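Long-range contact in phosphoserine aminotransferase (PDB 2C0R), which catalyses, with pyridoxal 5'-phosphate as cofactor, the reversible transamination between 3-phosphohydroxypyruvate and phosphoserine in serine biosynthesis, and a parallel step toward pyridoxine: residues Ala157-Thr165 and Asp177-Phe188. The protein carries 1 engineered substitution. Sequence-based numbering, arbitrary orientation.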
loop_
_atom_site.group_PDB
_atom_site.type_symbol
_atom_site.label_atom_id
_atom_site.label_comp_id
_atom_site.label_asym_id
_atom_site.label_seq_id
_atom_site.Cartn_x
_atom_site.Cartn_y
_atom_site.Cartn_z
ATOM N N ALA A 157 20.913 4.501 -16.308
ATOM C CA ALA A 157 21.669 5.728 -16.192
ATOM C C ALA A 157 21.433 6.299 -14.789
ATOM O O ALA A 157 20.363 6.104 -14.181
ATOM C CB ALA A 157 21.287 6.772 -17.232
ATOM N N GLN A 158 22.409 7.026 -14.269
ATOM C CA GLN A 158 22.315 7.555 -12.917
ATOM C C GLN A 158 23.094 8.861 -12.785
ATOM O O GLN A 158 24.263 8.942 -13.234
ATOM C CB GLN A 158 22.912 6.507 -11.955
ATOM C CG GLN A 158 22.764 6.967 -10.493
ATOM C CD GLN A 158 23.341 5.863 -9.603
ATOM O OE1 GLN A 158 24.295 5.139 -10.017
ATOM N NE2 GLN A 158 22.780 5.696 -8.404
ATOM N N PHE A 159 22.494 9.865 -12.183
ATOM C CA PHE A 159 23.235 11.071 -11.839
ATOM C C PHE A 159 24.181 10.832 -10.680
ATOM O O PHE A 159 23.819 10.189 -9.700
ATOM C CB PHE A 159 22.295 12.219 -11.401
ATOM C CG PHE A 159 21.516 12.838 -12.534
ATOM C CD1 PHE A 159 20.179 12.602 -12.733
ATOM C CD2 PHE A 159 22.174 13.691 -13.453
ATOM C CE1 PHE A 159 19.467 13.192 -13.768
ATOM C CE2 PHE A 159 21.460 14.288 -14.491
ATOM C CZ PHE A 159 20.101 14.029 -14.667
ATOM N N LYS A 160 25.374 11.403 -10.841
ATOM C CA LYS A 160 26.320 11.349 -9.722
ATOM C C LYS A 160 26.197 12.562 -8.811
ATOM O O LYS A 160 26.729 12.563 -7.720
ATOM C CB LYS A 160 27.769 11.339 -10.199
ATOM C CG LYS A 160 28.032 10.176 -11.172
ATOM C CD LYS A 160 29.528 10.274 -11.537
ATOM C CE LYS A 160 29.768 9.683 -12.923
ATOM N NZ LYS A 160 29.477 8.244 -12.894
ATOM N N ALA A 161 25.544 13.606 -9.283
ATOM C CA ALA A 161 25.432 14.849 -8.542
ATOM C C ALA A 161 24.182 15.569 -9.038
ATOM O O ALA A 161 23.711 15.308 -10.144
ATOM C CB ALA A 161 26.639 15.755 -8.758
ATOM N N PHE A 162 23.680 16.457 -8.214
ATOM C CA PHE A 162 22.418 17.155 -8.416
ATOM C C PHE A 162 22.667 18.664 -8.487
ATOM O O PHE A 162 23.605 19.196 -7.882
ATOM C CB PHE A 162 21.476 16.828 -7.263
ATOM C CG PHE A 162 21.331 15.314 -7.098
ATOM C CD1 PHE A 162 21.840 14.701 -5.966
ATOM C CD2 PHE A 162 20.685 14.575 -8.070
ATOM C CE1 PHE A 162 21.698 13.334 -5.782
ATOM C CE2 PHE A 162 20.598 13.195 -7.882
ATOM C CZ PHE A 162 21.118 12.554 -6.764
ATOM N N PRO A 163 21.786 19.306 -9.239
ATOM C CA PRO A 163 21.943 20.746 -9.501
ATOM C C PRO A 163 21.480 21.552 -8.299
ATOM O O PRO A 163 20.689 21.114 -7.461
ATOM C CB PRO A 163 20.971 20.975 -10.655
ATOM C CG PRO A 163 19.850 20.030 -10.295
ATOM C CD PRO A 163 20.570 18.745 -9.879
ATOM N N ASP A 164 21.988 22.771 -8.236
ATOM C CA ASP A 164 21.534 23.704 -7.206
ATOM C C ASP A 164 20.484 24.587 -7.868
ATOM O O ASP A 164 20.799 25.259 -8.847
ATOM C CB ASP A 164 22.696 24.482 -6.613
ATOM C CG ASP A 164 23.715 23.672 -5.837
ATOM O OD1 ASP A 164 23.341 22.772 -5.030
ATOM O OD2 ASP A 164 24.944 23.921 -5.995
ATOM N N THR A 165 19.276 24.565 -7.368
ATOM C CA THR A 165 18.167 25.225 -8.068
ATOM C C THR A 165 17.753 26.501 -7.382
ATOM O O THR A 165 16.730 27.069 -7.749
ATOM C CB THR A 165 16.992 24.233 -8.174
ATOM O OG1 THR A 165 16.644 23.744 -6.874
ATOM C CG2 THR A 165 17.450 23.011 -8.983
ATOM N N ASP A 177 17.484 4.229 -6.281
ATOM C CA ASP A 177 18.831 4.366 -5.684
ATOM C C ASP A 177 18.788 5.026 -4.305
ATOM O O ASP A 177 19.827 5.315 -3.707
ATOM C CB ASP A 177 19.830 5.064 -6.593
ATOM C CG ASP A 177 19.662 6.572 -6.732
ATOM O OD1 ASP A 177 18.780 7.162 -6.098
ATOM O OD2 ASP A 177 20.464 7.136 -7.507
ATOM N N ILE A 178 17.604 5.254 -3.701
ATOM C CA ILE A 178 17.610 5.928 -2.407
ATOM C C ILE A 178 18.309 5.094 -1.366
ATOM O O ILE A 178 18.128 3.867 -1.265
ATOM C CB ILE A 178 16.165 6.259 -1.967
ATOM C CG1 ILE A 178 16.197 7.385 -0.917
ATOM C CG2 ILE A 178 15.450 5.015 -1.494
ATOM C CD1 ILE A 178 14.819 7.898 -0.559
ATOM N N LEU A 179 19.113 5.741 -0.552
ATOM C CA LEU A 179 19.951 5.108 0.479
ATOM C C LEU A 179 20.904 4.055 -0.094
ATOM O O LEU A 179 21.279 3.120 0.596
ATOM C CB LEU A 179 19.103 4.516 1.623
ATOM C CG LEU A 179 18.047 5.426 2.211
ATOM C CD1 LEU A 179 17.428 4.730 3.445
ATOM C CD2 LEU A 179 18.578 6.805 2.609
ATOM N N SER A 180 21.354 4.314 -1.330
ATOM C CA SER A 180 22.474 3.557 -1.892
ATOM C C SER A 180 23.772 4.343 -1.765
ATOM O O SER A 180 24.855 3.784 -2.004
ATOM C CB SER A 180 22.256 3.251 -3.367
ATOM O OG SER A 180 22.223 4.413 -4.151
ATOM N N ARG A 181 23.661 5.611 -1.396
ATOM C CA ARG A 181 24.818 6.488 -1.458
ATOM C C ARG A 181 24.526 7.724 -0.622
ATOM O O ARG A 181 23.364 8.108 -0.542
ATOM C CB ARG A 181 25.158 6.903 -2.905
ATOM C CG ARG A 181 24.005 7.433 -3.729
ATOM C CD ARG A 181 24.344 8.445 -4.819
ATOM N NE ARG A 181 23.108 8.683 -5.593
ATOM C CZ ARG A 181 23.144 9.105 -6.859
ATOM N NH1 ARG A 181 22.025 9.310 -7.563
ATOM N NH2 ARG A 181 24.346 9.335 -7.418
ATOM N N PRO A 182 25.527 8.336 -0.038
ATOM C CA PRO A 182 25.295 9.615 0.638
ATOM C C PRO A 182 24.843 10.635 -0.398
ATOM O O PRO A 182 25.222 10.664 -1.562
ATOM C CB PRO A 182 26.672 10.015 1.164
ATOM C CG PRO A 182 27.462 8.745 1.177
ATOM C CD PRO A 182 26.938 7.904 0.030
ATOM N N PHE A 183 23.975 11.522 0.081
ATOM C CA PHE A 183 23.634 12.733 -0.613
ATOM C C PHE A 183 23.190 13.744 0.449
ATOM O O PHE A 183 22.821 13.361 1.565
ATOM C CB PHE A 183 22.576 12.519 -1.689
ATOM C CG PHE A 183 21.176 12.208 -1.217
ATOM C CD1 PHE A 183 20.186 13.178 -1.080
ATOM C CD2 PHE A 183 20.857 10.907 -0.913
ATOM C CE1 PHE A 183 18.906 12.871 -0.626
ATOM C CE2 PHE A 183 19.583 10.558 -0.494
ATOM C CZ PHE A 183 18.618 11.536 -0.386
ATOM N N ASP A 184 23.273 14.993 -0.000
ATOM C CA ASP A 184 22.859 16.092 0.885
ATOM C C ASP A 184 21.373 16.351 0.674
ATOM O O ASP A 184 20.990 16.941 -0.343
ATOM C CB ASP A 184 23.677 17.343 0.585
ATOM C CG ASP A 184 23.316 18.582 1.383
ATOM O OD1 ASP A 184 22.568 18.426 2.394
ATOM O OD2 ASP A 184 23.797 19.675 0.996
ATOM N N LEU A 185 20.562 15.922 1.639
ATOM C CA LEU A 185 19.137 16.117 1.519
ATOM C C LEU A 185 18.766 17.585 1.346
ATOM O O LEU A 185 17.749 17.911 0.739
ATOM C CB LEU A 185 18.402 15.550 2.736
ATOM C CG LEU A 185 16.893 15.616 2.700
ATOM C CD1 LEU A 185 16.334 14.842 1.525
ATOM C CD2 LEU A 185 16.316 14.995 3.984
ATOM N N ASN A 186 19.593 18.461 1.895
ATOM C CA ASN A 186 19.260 19.886 1.829
ATOM C C ASN A 186 19.254 20.453 0.420
ATOM O O ASN A 186 18.730 21.563 0.193
ATOM C CB ASN A 186 20.287 20.660 2.658
ATOM C CG ASN A 186 20.236 20.244 4.103
ATOM O OD1 ASN A 186 19.239 20.473 4.764
ATOM N ND2 ASN A 186 21.318 19.637 4.602
ATOM N N GLN A 187 19.784 19.755 -0.574
ATOM C CA GLN A 187 19.605 20.232 -1.930
ATOM C C GLN A 187 18.143 20.116 -2.408
ATOM O O GLN A 187 17.791 20.776 -3.386
ATOM C CB GLN A 187 20.450 19.418 -2.926
ATOM C CG GLN A 187 21.919 19.725 -2.863
ATOM C CD GLN A 187 22.666 19.127 -4.024
ATOM O OE1 GLN A 187 22.856 17.906 -4.066
ATOM N NE2 GLN A 187 23.084 19.976 -4.974
ATOM N N PHE A 188 17.381 19.278 -1.736
ATOM C CA PHE A 188 16.054 18.918 -2.235
ATOM C C PHE A 188 14.936 19.502 -1.445
ATOM O O PHE A 188 15.030 19.599 -0.211
ATOM C CB PHE A 188 15.871 17.387 -2.172
ATOM C CG PHE A 188 16.725 16.662 -3.214
ATOM C CD1 PHE A 188 18.009 16.272 -2.894
ATOM C CD2 PHE A 188 16.219 16.425 -4.484
ATOM C CE1 PHE A 188 18.805 15.651 -3.855
ATOM C CE2 PHE A 188 16.982 15.776 -5.437
ATOM C CZ PHE A 188 18.278 15.384 -5.111
HETATM O O HOH W 1 23.963 4.213 -6.242
HETATM O O HOH W 2 26.893 10.367 -5.735
HETATM O O HOH W 3 24.877 16.824 -5.626
HETATM O O HOH W 4 19.297 22.212 -5.234
#
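Asp177 OD2 is gripped from both segments: Gln158 NE2 donates to its anti lone pair over 2.9 Å, nearly straight at 170°, and Arg181 NH1 forms a salt bridge with it at 2.7 Å. In the large cofactor-binding domain of this class-V aminotransferase, a chain running out of hairpin strand 157-158 here meets the connection between sheet strands 170-173 and 190-194; Asp177 lies about 8 Å, side chain to ligand, from the pyridoxal phosphate. Gln158 CG stands anti to the backbone N (chi1 -176°), and the extended chain delivers the amide to Asp177 while laying NE2 over one face of the Arg181 guanidinium. Phe162 CZ approaches the opposite face. Arginine suits this place because its flat cation also offers N-H groups at the edge: NH1 bonds weakly to Phe159 O, and NH2 comes unusually close, its exact length doubtful; with the salt bridge they probably restrain its rotation. The buried, apolar Phe162 ring packs on Leu148 and Leu170 of the central sheet and takes the edge of Phe188 on its face, a T-shaped pair. Gln187, whose amide can both give and accept, donates from NE2 to Phe162 O and, at 2.8 Å, to Asp164 OD1, while a water bridges its OE1 to Phe162 N.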